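Local coordinates for putative cyclohexadienyl dehydrogenase and ADH prephenate dehydrogenase (Rhizobium meliloti, PDB 4WJI), which probably catalyses the NAD(P)-dependent oxidative decarboxylation of prephenate to 4-hydroxyphenylpyruvate, a step of tyrosine biosynthesis, and binds NADP, at residues Ile10-Ile15 and Ile32-Arg37; Gly16-Arg21 and Ala137-Gly142; Ser57-Val62 and Ala81-Ala86; Ala65-Val70 and Ile93-Gly98. One frame throughout, in Å; residues are numbered along the deposited sequence.

Interaction 1: residues Ile10-Ile15 and Ile32-Arg37; sequences IGIGLI and IVVTTR. With NAP (NADP nicotinamide-adenine-dinucleotide phosphate), chain B.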
# COMPACT_ATOMS: atom_id res chain seq x y z
N ILE A 10 -18.19 3.80 24.39
CA ILE A 10 -17.95 2.41 24.83
C ILE A 10 -16.90 1.83 23.89
O ILE A 10 -17.17 1.58 22.70
CB ILE A 10 -19.21 1.55 24.75
CG1 ILE A 10 -20.33 2.16 25.60
CG2 ILE A 10 -18.87 0.11 25.21
CD1 ILE A 10 -21.66 1.45 25.58
N GLY A 11 -15.68 1.64 24.40
CA GLY A 11 -14.54 1.36 23.56
C GLY A 11 -13.75 2.64 23.31
O GLY A 11 -14.32 3.67 22.94
N ILE A 12 -12.45 2.59 23.55
CA ILE A 12 -11.62 3.78 23.59
C ILE A 12 -10.25 3.48 22.96
O ILE A 12 -9.22 4.01 23.36
CB ILE A 12 -11.56 4.36 25.04
CG1 ILE A 12 -11.17 5.86 25.04
CG2 ILE A 12 -10.74 3.48 25.96
CD1 ILE A 12 -12.27 6.76 24.51
N GLY A 13 -10.26 2.67 21.89
CA GLY A 13 -9.06 2.43 21.12
C GLY A 13 -8.84 3.50 20.04
O GLY A 13 -9.14 4.68 20.25
N LEU A 14 -8.34 3.08 18.87
CA LEU A 14 -8.05 4.07 17.83
C LEU A 14 -9.25 4.95 17.53
O LEU A 14 -9.18 6.19 17.52
CB LEU A 14 -7.61 3.39 16.55
CG LEU A 14 -7.36 4.37 15.40
CD1 LEU A 14 -6.10 5.19 15.61
CD2 LEU A 14 -7.24 3.61 14.10
N ILE A 15 -10.37 4.30 17.22
CA ILE A 15 -11.55 5.08 16.77
C ILE A 15 -12.23 5.80 17.92
O ILE A 15 -12.49 6.99 17.83
CB ILE A 15 -12.53 4.19 15.96
CG1 ILE A 15 -11.80 3.59 14.73
CG2 ILE A 15 -13.78 4.96 15.61
CD1 ILE A 15 -11.29 4.61 13.76
N ILE A 32 -18.21 13.96 28.65
CA ILE A 32 -17.78 12.76 27.97
C ILE A 32 -17.60 11.65 29.01
O ILE A 32 -16.88 11.83 30.00
CB ILE A 32 -16.40 12.96 27.28
CG1 ILE A 32 -16.38 14.19 26.35
CG2 ILE A 32 -15.98 11.69 26.56
CD1 ILE A 32 -15.00 14.53 25.79
N VAL A 33 -18.31 10.52 28.81
CA VAL A 33 -18.16 9.37 29.69
C VAL A 33 -17.41 8.32 28.93
O VAL A 33 -17.81 7.99 27.81
CB VAL A 33 -19.55 8.81 30.12
CG1 VAL A 33 -19.35 7.69 31.12
CG2 VAL A 33 -20.41 9.92 30.73
N VAL A 34 -16.36 7.77 29.53
CA VAL A 34 -15.53 6.74 28.87
C VAL A 34 -15.65 5.43 29.62
O VAL A 34 -15.51 5.37 30.88
CB VAL A 34 -14.05 7.16 28.85
CG1 VAL A 34 -13.14 6.04 28.40
CG2 VAL A 34 -13.89 8.36 27.92
N THR A 35 -15.89 4.37 28.84
CA THR A 35 -15.83 3.03 29.37
C THR A 35 -15.10 2.12 28.42
O THR A 35 -15.12 2.33 27.20
CB THR A 35 -17.22 2.47 29.72
OG1 THR A 35 -17.13 1.26 30.48
CG2 THR A 35 -18.05 2.27 28.53
N THR A 36 -14.43 1.12 28.98
CA THR A 36 -13.76 0.08 28.22
C THR A 36 -13.68 -1.14 29.12
O THR A 36 -13.83 -1.00 30.36
CB THR A 36 -12.36 0.58 27.79
OG1 THR A 36 -11.78 -0.31 26.80
CG2 THR A 36 -11.38 0.78 28.95
N ARG A 37 -13.40 -2.31 28.55
CA ARG A 37 -13.53 -3.49 29.39
C ARG A 37 -12.40 -3.64 30.39
O ARG A 37 -12.65 -4.08 31.50
CB ARG A 37 -13.74 -4.76 28.63
CG ARG A 37 -12.71 -5.01 27.61
CD ARG A 37 -12.74 -6.47 27.18
NE ARG A 37 -11.63 -6.63 26.27
CZ ARG A 37 -11.34 -7.72 25.60
NH1 ARG A 37 -12.14 -8.78 25.68
NH2 ARG A 37 -10.27 -7.73 24.83
PA NAP B . -8.87 -0.92 19.02
O1A NAP B . -7.98 0.26 18.92
O2A NAP B . -8.33 -2.30 19.14
O5B NAP B . -9.83 -0.69 20.29
C5B NAP B . -10.65 -1.74 20.77
C4B NAP B . -11.58 -1.29 21.89
O4B NAP B . -12.56 -2.30 22.09
C3B NAP B . -10.87 -1.16 23.23
O3B NAP B . -11.55 -0.24 24.07
C2B NAP B . -11.04 -2.52 23.83
O2B NAP B . -11.04 -2.49 25.23
C1B NAP B . -12.43 -2.89 23.37
N9A NAP B . -12.76 -4.34 23.29
C8A NAP B . -12.09 -5.30 22.68
N7A NAP B . -12.67 -6.47 22.73
C5A NAP B . -13.81 -6.25 23.44
C6A NAP B . -14.86 -7.10 23.86
N6A NAP B . -14.85 -8.42 23.55
N1A NAP B . -15.85 -6.56 24.53
C2A NAP B . -15.83 -5.26 24.80
N3A NAP B . -14.89 -4.39 24.47
C4A NAP B . -13.89 -4.93 23.79
O3 NAP B . -9.95 -0.91 17.84
PN NAP B . -10.48 0.21 16.83
O1N NAP B . -9.51 0.24 15.76
O2N NAP B . -10.82 1.44 17.55
O5D NAP B . -11.80 -0.50 16.23
C5D NAP B . -13.05 -0.42 16.86
C4D NAP B . -14.14 -0.61 15.80
O4D NAP B . -13.93 0.35 14.78
C3D NAP B . -14.10 -1.94 15.13
O3D NAP B . -15.42 -2.42 14.94
C2D NAP B . -13.43 -1.69 13.80
O2D NAP B . -13.88 -2.61 12.84
C1D NAP B . -13.96 -0.28 13.52
N1N NAP B . -13.11 0.57 12.68
C2N NAP B . -11.78 0.47 12.74
C3N NAP B . -10.97 1.26 11.95
C7N NAP B . -9.46 1.19 11.95
O7N NAP B . -8.86 1.65 11.02
N7N NAP B . -8.88 0.62 12.98
C4N NAP B . -11.58 2.16 11.11
C5N NAP B . -12.95 2.25 11.09
C6N NAP B . -13.72 1.42 11.86
P2B NAP B . -9.79 -3.01 26.09
O1X NAP B . -8.57 -2.43 25.46
O2X NAP B . -10.06 -2.46 27.46
O3X NAP B . -9.74 -4.52 26.05

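Interaction 2: residues Gly16-Arg21 and Ala137-Gly142; sequences GSSIAR and AGLFRG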
# COMPACT_ATOMS: atom_id res chain seq x y z
N GLY A 16 -12.52 5.06 18.98
CA GLY A 16 -13.16 5.72 20.12
C GLY A 16 -12.35 6.87 20.71
O GLY A 16 -12.90 7.94 21.06
N SER A 17 -11.04 6.69 20.78
CA SER A 17 -10.19 7.76 21.33
C SER A 17 -10.01 8.95 20.38
O SER A 17 -9.73 10.08 20.82
CB SER A 17 -8.83 7.25 21.80
OG SER A 17 -7.96 7.00 20.73
N SER A 18 -10.07 8.68 19.07
CA SER A 18 -10.02 9.75 18.09
C SER A 18 -11.31 10.59 18.17
O SER A 18 -11.29 11.83 18.13
CB SER A 18 -9.75 9.20 16.68
OG SER A 18 -8.44 8.65 16.63
N ILE A 19 -12.43 9.89 18.33
CA ILE A 19 -13.72 10.58 18.53
C ILE A 19 -13.67 11.39 19.83
O ILE A 19 -14.04 12.57 19.85
CB ILE A 19 -14.88 9.57 18.54
CG1 ILE A 19 -15.02 8.93 17.15
CG2 ILE A 19 -16.14 10.22 19.00
CD1 ILE A 19 -16.01 7.81 17.09
N ALA A 20 -13.15 10.80 20.89
CA ALA A 20 -13.03 11.55 22.15
C ALA A 20 -12.22 12.85 22.00
O ALA A 20 -12.63 13.89 22.48
CB ALA A 20 -12.43 10.68 23.24
N ARG A 21 -11.10 12.78 21.29
CA ARG A 21 -10.25 13.94 21.12
C ARG A 21 -10.95 15.00 20.28
O ARG A 21 -10.84 16.19 20.59
CB ARG A 21 -8.90 13.53 20.51
CG ARG A 21 -7.97 12.81 21.48
CD ARG A 21 -6.71 12.37 20.80
NE ARG A 21 -5.72 11.68 21.64
CZ ARG A 21 -5.64 10.37 21.83
NH1 ARG A 21 -6.59 9.56 21.39
NH2 ARG A 21 -4.62 9.84 22.50
N ALA A 137 -6.74 13.84 17.17
CA ALA A 137 -7.67 14.78 16.58
C ALA A 137 -7.42 14.93 15.10
O ALA A 137 -6.31 15.05 14.65
CB ALA A 137 -7.59 16.13 17.29
N GLY A 138 -8.48 14.93 14.34
CA GLY A 138 -8.40 15.20 12.92
C GLY A 138 -8.40 13.95 12.05
O GLY A 138 -8.31 14.08 10.84
N LEU A 139 -8.58 12.76 12.64
CA LEU A 139 -8.59 11.52 11.84
C LEU A 139 -9.68 11.52 10.77
O LEU A 139 -9.51 10.92 9.71
CB LEU A 139 -8.72 10.31 12.75
CG LEU A 139 -8.86 8.93 12.08
CD1 LEU A 139 -7.64 8.54 11.30
CD2 LEU A 139 -9.15 7.85 13.12
N PHE A 140 -10.81 12.15 11.07
CA PHE A 140 -11.98 12.09 10.21
C PHE A 140 -12.09 13.22 9.22
O PHE A 140 -13.02 13.25 8.43
CB PHE A 140 -13.23 11.96 11.09
CG PHE A 140 -13.09 10.89 12.11
CD1 PHE A 140 -13.11 9.55 11.74
CD2 PHE A 140 -12.94 11.19 13.45
CE1 PHE A 140 -12.95 8.54 12.70
CE2 PHE A 140 -12.76 10.20 14.39
CZ PHE A 140 -12.79 8.89 14.03
N ARG A 141 -11.15 14.17 9.25
CA ARG A 141 -11.24 15.37 8.39
C ARG A 141 -11.04 14.96 6.95
O ARG A 141 -10.05 14.33 6.61
CB ARG A 141 -10.14 16.36 8.79
CG ARG A 141 -10.33 17.01 10.14
CD ARG A 141 -9.25 18.07 10.49
N GLY A 142 -11.96 15.36 6.08
CA GLY A 142 -11.89 15.06 4.68
C GLY A 142 -12.17 13.63 4.29
O GLY A 142 -11.88 13.24 3.14

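Interaction 3: residues Ser57-Val62 and Ala81-Ala86; sequences SAAEAV and AAEIAA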
# COMPACT_ATOMS: atom_id res chain seq x y z
N SER A 57 -18.09 -0.20 33.88
CA SER A 57 -19.38 -0.72 33.57
C SER A 57 -20.02 0.03 32.44
O SER A 57 -20.40 1.20 32.60
CB SER A 57 -20.26 -0.61 34.79
OG SER A 57 -21.57 -0.93 34.49
N ALA A 58 -20.20 -0.64 31.29
CA ALA A 58 -20.95 -0.02 30.19
C ALA A 58 -22.40 0.32 30.59
O ALA A 58 -22.94 1.33 30.18
CB ALA A 58 -20.91 -0.92 28.96
N ALA A 59 -23.02 -0.53 31.41
CA ALA A 59 -24.37 -0.26 31.89
C ALA A 59 -24.40 1.08 32.64
O ALA A 59 -25.28 1.92 32.38
CB ALA A 59 -24.86 -1.39 32.76
N GLU A 60 -23.46 1.29 33.56
CA GLU A 60 -23.39 2.58 34.26
C GLU A 60 -23.07 3.74 33.31
O GLU A 60 -23.63 4.83 33.44
CB GLU A 60 -22.26 2.59 35.29
CG GLU A 60 -22.44 1.84 36.57
CD GLU A 60 -21.33 2.19 37.57
OE1 GLU A 60 -20.31 2.91 37.23
OE2 GLU A 60 -21.47 1.72 38.72
N ALA A 61 -22.20 3.48 32.34
CA ALA A 61 -21.74 4.55 31.45
C ALA A 61 -22.86 5.22 30.66
O ALA A 61 -22.77 6.42 30.32
CB ALA A 61 -20.69 4.03 30.48
N VAL A 62 -23.84 4.41 30.28
CA VAL A 62 -24.91 4.92 29.44
C VAL A 62 -26.03 5.61 30.21
O VAL A 62 -26.91 6.18 29.59
CB VAL A 62 -25.50 3.86 28.49
CG1 VAL A 62 -24.39 3.24 27.67
CG2 VAL A 62 -26.26 2.78 29.24
N ALA A 81 -24.66 -4.45 23.41
CA ALA A 81 -26.07 -4.08 23.33
C ALA A 81 -26.84 -4.76 24.49
O ALA A 81 -27.66 -4.13 25.12
CB ALA A 81 -26.64 -4.50 21.97
N ALA A 82 -26.56 -6.03 24.76
CA ALA A 82 -27.25 -6.73 25.80
C ALA A 82 -26.97 -6.09 27.16
O ALA A 82 -27.86 -6.00 28.01
CB ALA A 82 -26.85 -8.18 25.80
N GLU A 83 -25.73 -5.65 27.40
CA GLU A 83 -25.36 -5.10 28.73
C GLU A 83 -25.99 -3.72 28.93
O GLU A 83 -26.40 -3.37 30.03
CB GLU A 83 -23.83 -4.98 28.86
CG GLU A 83 -23.33 -4.54 30.23
CD GLU A 83 -23.63 -5.55 31.36
OE1 GLU A 83 -24.12 -6.68 31.09
OE2 GLU A 83 -23.38 -5.22 32.56
N ILE A 84 -26.09 -2.93 27.87
CA ILE A 84 -26.57 -1.53 28.06
C ILE A 84 -28.08 -1.35 27.93
O ILE A 84 -28.63 -0.35 28.35
CB ILE A 84 -25.85 -0.56 27.08
CG1 ILE A 84 -26.23 -0.80 25.58
CG2 ILE A 84 -24.35 -0.60 27.30
CD1 ILE A 84 -25.62 0.18 24.59
N ALA A 85 -28.77 -2.34 27.36
CA ALA A 85 -30.14 -2.14 26.91
C ALA A 85 -31.06 -1.55 27.99
O ALA A 85 -31.82 -0.62 27.71
CB ALA A 85 -30.72 -3.46 26.42
N ALA A 86 -31.01 -2.15 29.18
CA ALA A 86 -31.91 -1.78 30.27
C ALA A 86 -31.61 -0.43 30.92
O ALA A 86 -32.41 0.06 31.72
CB ALA A 86 -31.91 -2.87 31.34
O HOH W 1 -22.02 -3.20 32.64

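Interaction 4: residues Ala65-Val70 and Ile93-Gly98; sequences ADLVVV and IVTDVG. With NAP (NADP nicotinamide-adenine-dinucleotide phosphate), chain B.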
# COMPACT_ATOMS: atom_id res chain seq x y z
N ALA A 65 -27.19 9.13 29.11
CA ALA A 65 -26.45 9.55 27.92
C ALA A 65 -27.37 9.81 26.72
O ALA A 65 -28.27 9.03 26.43
CB ALA A 65 -25.39 8.53 27.55
N ASP A 66 -27.13 10.92 26.05
CA ASP A 66 -27.89 11.32 24.88
C ASP A 66 -27.39 10.61 23.63
O ASP A 66 -28.19 10.28 22.74
CB ASP A 66 -27.79 12.84 24.67
CG ASP A 66 -28.27 13.60 25.89
OD1 ASP A 66 -29.51 13.60 26.15
OD2 ASP A 66 -27.38 14.09 26.64
N LEU A 67 -26.07 10.38 23.55
CA LEU A 67 -25.44 9.67 22.43
C LEU A 67 -24.50 8.61 23.04
O LEU A 67 -23.74 8.92 23.97
CB LEU A 67 -24.63 10.62 21.55
CG LEU A 67 -23.89 9.94 20.39
CD1 LEU A 67 -24.86 9.34 19.41
CD2 LEU A 67 -23.00 10.97 19.74
N VAL A 68 -24.61 7.37 22.55
CA VAL A 68 -23.76 6.26 22.95
C VAL A 68 -23.06 5.77 21.70
O VAL A 68 -23.73 5.42 20.70
CB VAL A 68 -24.59 5.11 23.54
CG1 VAL A 68 -23.72 3.94 23.90
CG2 VAL A 68 -25.37 5.61 24.74
N VAL A 69 -21.72 5.83 21.70
CA VAL A 69 -20.94 5.41 20.53
C VAL A 69 -20.19 4.14 20.92
O VAL A 69 -19.34 4.16 21.82
CB VAL A 69 -19.90 6.50 20.14
CG1 VAL A 69 -19.15 6.09 18.88
CG2 VAL A 69 -20.55 7.84 19.95
N VAL A 70 -20.49 3.07 20.19
CA VAL A 70 -19.88 1.76 20.44
C VAL A 70 -18.73 1.56 19.42
O VAL A 70 -18.99 1.54 18.22
CB VAL A 70 -20.92 0.64 20.33
CG1 VAL A 70 -20.26 -0.71 20.57
CG2 VAL A 70 -22.06 0.88 21.32
N ILE A 93 -29.67 8.05 21.53
CA ILE A 93 -29.22 7.59 20.21
C ILE A 93 -28.02 6.66 20.45
O ILE A 93 -27.06 7.02 21.12
CB ILE A 93 -28.79 8.75 19.30
CG1 ILE A 93 -29.95 9.72 19.07
CG2 ILE A 93 -28.30 8.20 17.96
CD1 ILE A 93 -29.57 11.01 18.39
N VAL A 94 -28.13 5.44 19.91
CA VAL A 94 -27.06 4.47 19.96
C VAL A 94 -26.49 4.31 18.57
O VAL A 94 -27.23 4.09 17.61
CB VAL A 94 -27.54 3.09 20.47
CG1 VAL A 94 -26.40 2.08 20.44
CG2 VAL A 94 -28.04 3.20 21.87
N THR A 95 -25.16 4.48 18.45
CA THR A 95 -24.48 4.33 17.17
C THR A 95 -23.23 3.48 17.38
O THR A 95 -22.84 3.14 18.48
CB THR A 95 -24.14 5.71 16.52
OG1 THR A 95 -23.72 5.52 15.17
CG2 THR A 95 -23.06 6.43 17.29
N ASP A 96 -22.67 3.06 16.29
CA ASP A 96 -21.46 2.31 16.30
C ASP A 96 -20.58 2.77 15.17
O ASP A 96 -20.88 3.70 14.37
CB ASP A 96 -21.76 0.82 16.17
CG ASP A 96 -21.96 0.40 14.72
OD1 ASP A 96 -22.82 1.03 14.08
OD2 ASP A 96 -21.24 -0.53 14.18
N VAL A 97 -19.41 2.21 15.14
CA VAL A 97 -18.43 2.55 14.09
C VAL A 97 -17.88 1.31 13.36
O VAL A 97 -16.86 1.39 12.69
CB VAL A 97 -17.28 3.33 14.72
CG1 VAL A 97 -17.75 4.67 15.25
CG2 VAL A 97 -16.56 2.54 15.81
N GLY A 98 -18.50 0.16 13.55
CA GLY A 98 -18.02 -1.11 13.02
C GLY A 98 -17.77 -1.16 11.51
O GLY A 98 -18.48 -0.53 10.71
PA NAP B . -8.87 -0.92 19.02
O1A NAP B . -7.98 0.26 18.92
O2A NAP B . -8.33 -2.30 19.14
O5B NAP B . -9.83 -0.69 20.29
C5B NAP B . -10.65 -1.74 20.77
C4B NAP B . -11.58 -1.29 21.89
O4B NAP B . -12.56 -2.30 22.09
C3B NAP B . -10.87 -1.16 23.23
O3B NAP B . -11.55 -0.24 24.07
C2B NAP B . -11.04 -2.52 23.83
O2B NAP B . -11.04 -2.49 25.23
C1B NAP B . -12.43 -2.89 23.37
N9A NAP B . -12.76 -4.34 23.29
C8A NAP B . -12.09 -5.30 22.68
N7A NAP B . -12.67 -6.47 22.73
C5A NAP B . -13.81 -6.25 23.44
C6A NAP B . -14.86 -7.10 23.86
N6A NAP B . -14.85 -8.42 23.55
N1A NAP B . -15.85 -6.56 24.53
C2A NAP B . -15.83 -5.26 24.80
N3A NAP B . -14.89 -4.39 24.47
C4A NAP B . -13.89 -4.93 23.79
O3 NAP B . -9.95 -0.91 17.84
PN NAP B . -10.48 0.21 16.83
O1N NAP B . -9.51 0.24 15.76
O2N NAP B . -10.82 1.44 17.55
O5D NAP B . -11.80 -0.50 16.23
C5D NAP B . -13.05 -0.42 16.86
C4D NAP B . -14.14 -0.61 15.80
O4D NAP B . -13.93 0.35 14.78
C3D NAP B . -14.10 -1.94 15.13
O3D NAP B . -15.42 -2.42 14.94
C2D NAP B . -13.43 -1.69 13.80
O2D NAP B . -13.88 -2.61 12.84
C1D NAP B . -13.96 -0.28 13.52
N1N NAP B . -13.11 0.57 12.68
C2N NAP B . -11.78 0.47 12.74
C3N NAP B . -10.97 1.26 11.95
C7N NAP B . -9.46 1.19 11.95
O7N NAP B . -8.86 1.65 11.02
N7N NAP B . -8.88 0.62 12.98
C4N NAP B . -11.58 2.16 11.11
C5N NAP B . -12.95 2.25 11.09
C6N NAP B . -13.72 1.42 11.86
P2B NAP B . -9.79 -3.01 26.09
O1X NAP B . -8.57 -2.43 25.46
O2X NAP B . -10.06 -2.46 27.46
O3X NAP B . -9.74 -4.52 26.05

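Interaction 1: residues Ile10-Ile15 and Ile32-Arg37
Where the glycine-rich turn of the NADP site meets the end of strand 29-35, Gly11 N donates a 2.9 Å hydrogen bond to Thr35 O, extending the parallel pairing of Ile10 with Thr35. Those two side chains lie side by side and point the same way, Ile10 CG1 3.7 Å from Thr35 CG2, while Thr35 OG1 bonds to Thr55 O. Ile12 crosses both Val34 and Thr36 at about a right angle. Its CG1, anti to the backbone N (chi1 -158°), lies 3.9 Å from Val34 CG1, and its CG2 rests 3.8 Å from Thr36 CB. An alanine in place of Ile12 would probably open a gap beside Val34 and leave Thr36 without the methyl group packed against it. This is the first beta-alpha-beta unit of a Rossmann fold, with Gly11 and Gly13 in its GxGxxG pattern. At the helix start, Leu14 N bonds to NADP O1A at 2.8 Å and Ile15 N to O2N. Ile12 N and Thr36 OG1 both bond to the ribose O3B; the Thr36 hydroxyl accepts from O3B at 2.7 Å and donates to phosphate oxygen O2X. Arg37 NE reaches phosphate O3X in the guanidinium plane at 2.8 Å, with adenine N7A over one face of that group.

Interaction 2: residues Gly16-Arg21 and Ala137-Gly142
Phe140 CG stands anti to its own carbonyl carbon (chi1 -49°), and Ile19 CG1 takes the same position on its residue (chi1 -66°). The phenyl ring and the isoleucine branch meet between a loop and the first helix of the Rossmann domain. The loop, lying before strand 144-147, folds into a type I beta turn from Gly138 to Arg141, closed by Arg141 N bonding to Gly138 O. From this turn Leu139 and Phe140 both point toward helix 14-26. The side chains of Ile19 and Phe140 cross at about a right angle, with Ile19 CG1 3.8 Å from both CE2 and CZ of the ring. Ser18 CB also touches the ring, 3.9 Å from Phe140 CE2. Over the centre of one ring face lies Leu139 CB, 4.2 Å above the plane, so the turn packs partly on itself. Beyond the two segments, Trp165 meets the Phe140 ring edge-to-face, which ties helix 155-167 into the same cluster. Just before the turn, the aliphatic part of Arg21 passes Ala137, with Arg21 CD 3.9 Å from Ala137 N. The guanidinium then leads away: Arg21 NH2 bonds to Pro132 O, while NH1 makes a weak bond to Ser17 O. Ser18 OG is hydrogen-bonded to both Leu14 O and Phe136 N, and the methyl carbon Leu139 CD2 packs 3.7 Å from Ser18 OG.

Interaction 3: residues Ser57-Val62 and Ala81-Ala86
Helices 58-61 and 77-84 come together most closely at Ala59 and Ile84, whose CA atoms are 4.6 Å apart, a separation that the small side chains of the first helix permit. Both helices pack against the sheet of the Rossmann domain, where Val62 and Ile84 each touch Ile10 of strand 4-10. Ile84 carries most of the apolar contact through its CG2 methyl. With CG1 between the backbone N and the carbonyl carbon (chi1 67°), CG2 is left anti to the carbonyl carbon and fits among three groups of residues 58-62. It lies 3.7 Å from Ala58 O, 3.8 Å from Ala58 CB and 3.9 Å from Val62 CG1. The Val62 and Ile84 side chains cross at about a right angle, and Val62 CG2 packs against Ile84 CB. An alanine in place of Val62 would probably open a gap beside Ile84 and Ile10 and leave the Ile84 methyl poorly supported on that side. On the side of exposed Glu83, Ala59 CB rests 3.7 Å from Glu83 O and also touches His87, which is a magnesium ligand in a structure of this protein. Ser57 is the N-cap of its helix, its OG accepting from Glu60 N in a nearly straight bond. A water at this cap accepts from Ala59 N at 3.1 Å and lies 3.0 Å from Ser57 OG.

Interaction 4: residues Ala65-Val70 and Ile93-Gly98
Thr95 N donates to Val68 O at 2.8 Å, nearly along the C=O axis, in the middle of a close parallel pairing between strands 67-70 and 93-96. Val68 N to Ile93 O and Val70 N to Thr95 O continue the alternation. On the face of Leu67, Val69, Ile93 and Thr95 the packing is tight. Thr95 CG2, between the backbone N and the carbonyl carbon, lies 3.6 Å from Val68 O and 3.9 Å from Val69 CG2, while Thr95 OG1 bonds to Val119 O. Leu67 CD1 leans back over the neighbouring strand to Ile93 O at 3.6 Å. Across the other face Val70 CB sits 3.7 Å from Thr95 O, but the Val68-Val94 pair is looser, CB to CG2 4.3 Å. The partly exposed end is at Asp66, whose O accepts from Ile93 N and whose carboxylate pairs with Lys89. At the far end the pairing slackens to a weak bond of 3.2 Å from Val97 N to Val70 O. There Asp96 OD2 accepts from Gly98 N in an Asx turn and forms a salt bridge with Lys101. Val97 O comes 3.2 Å from NADP C6N: the loop after the strand reaches the nicotinamide, as expected of a Rossmann beta-alpha-beta unit.

How the interactions relate
From the N terminus, interaction 1 closes the short loop that holds helix 14-26, joining strand 4-10 to strand 29-35. Interaction 2 starts within that loop and ends far along the chain, so it crosses interaction 1 and brings the segment before strand 144-147 back onto helix 14-26. Interactions 3 and 4 both fall within this long excursion. They cross each other, since their segments alternate; interaction 3 joins two helices, interaction 4 two strands, and Val62 and Ile84 link them by packing on Val68. Ile10 connects interactions 1 and 4 through Val69 O and Val68, Thr35 packs on Ala61 of interaction 3, and Ile19 of interaction 2 touches Val69 and Val97. NADP is contacted by interactions 1 and 4.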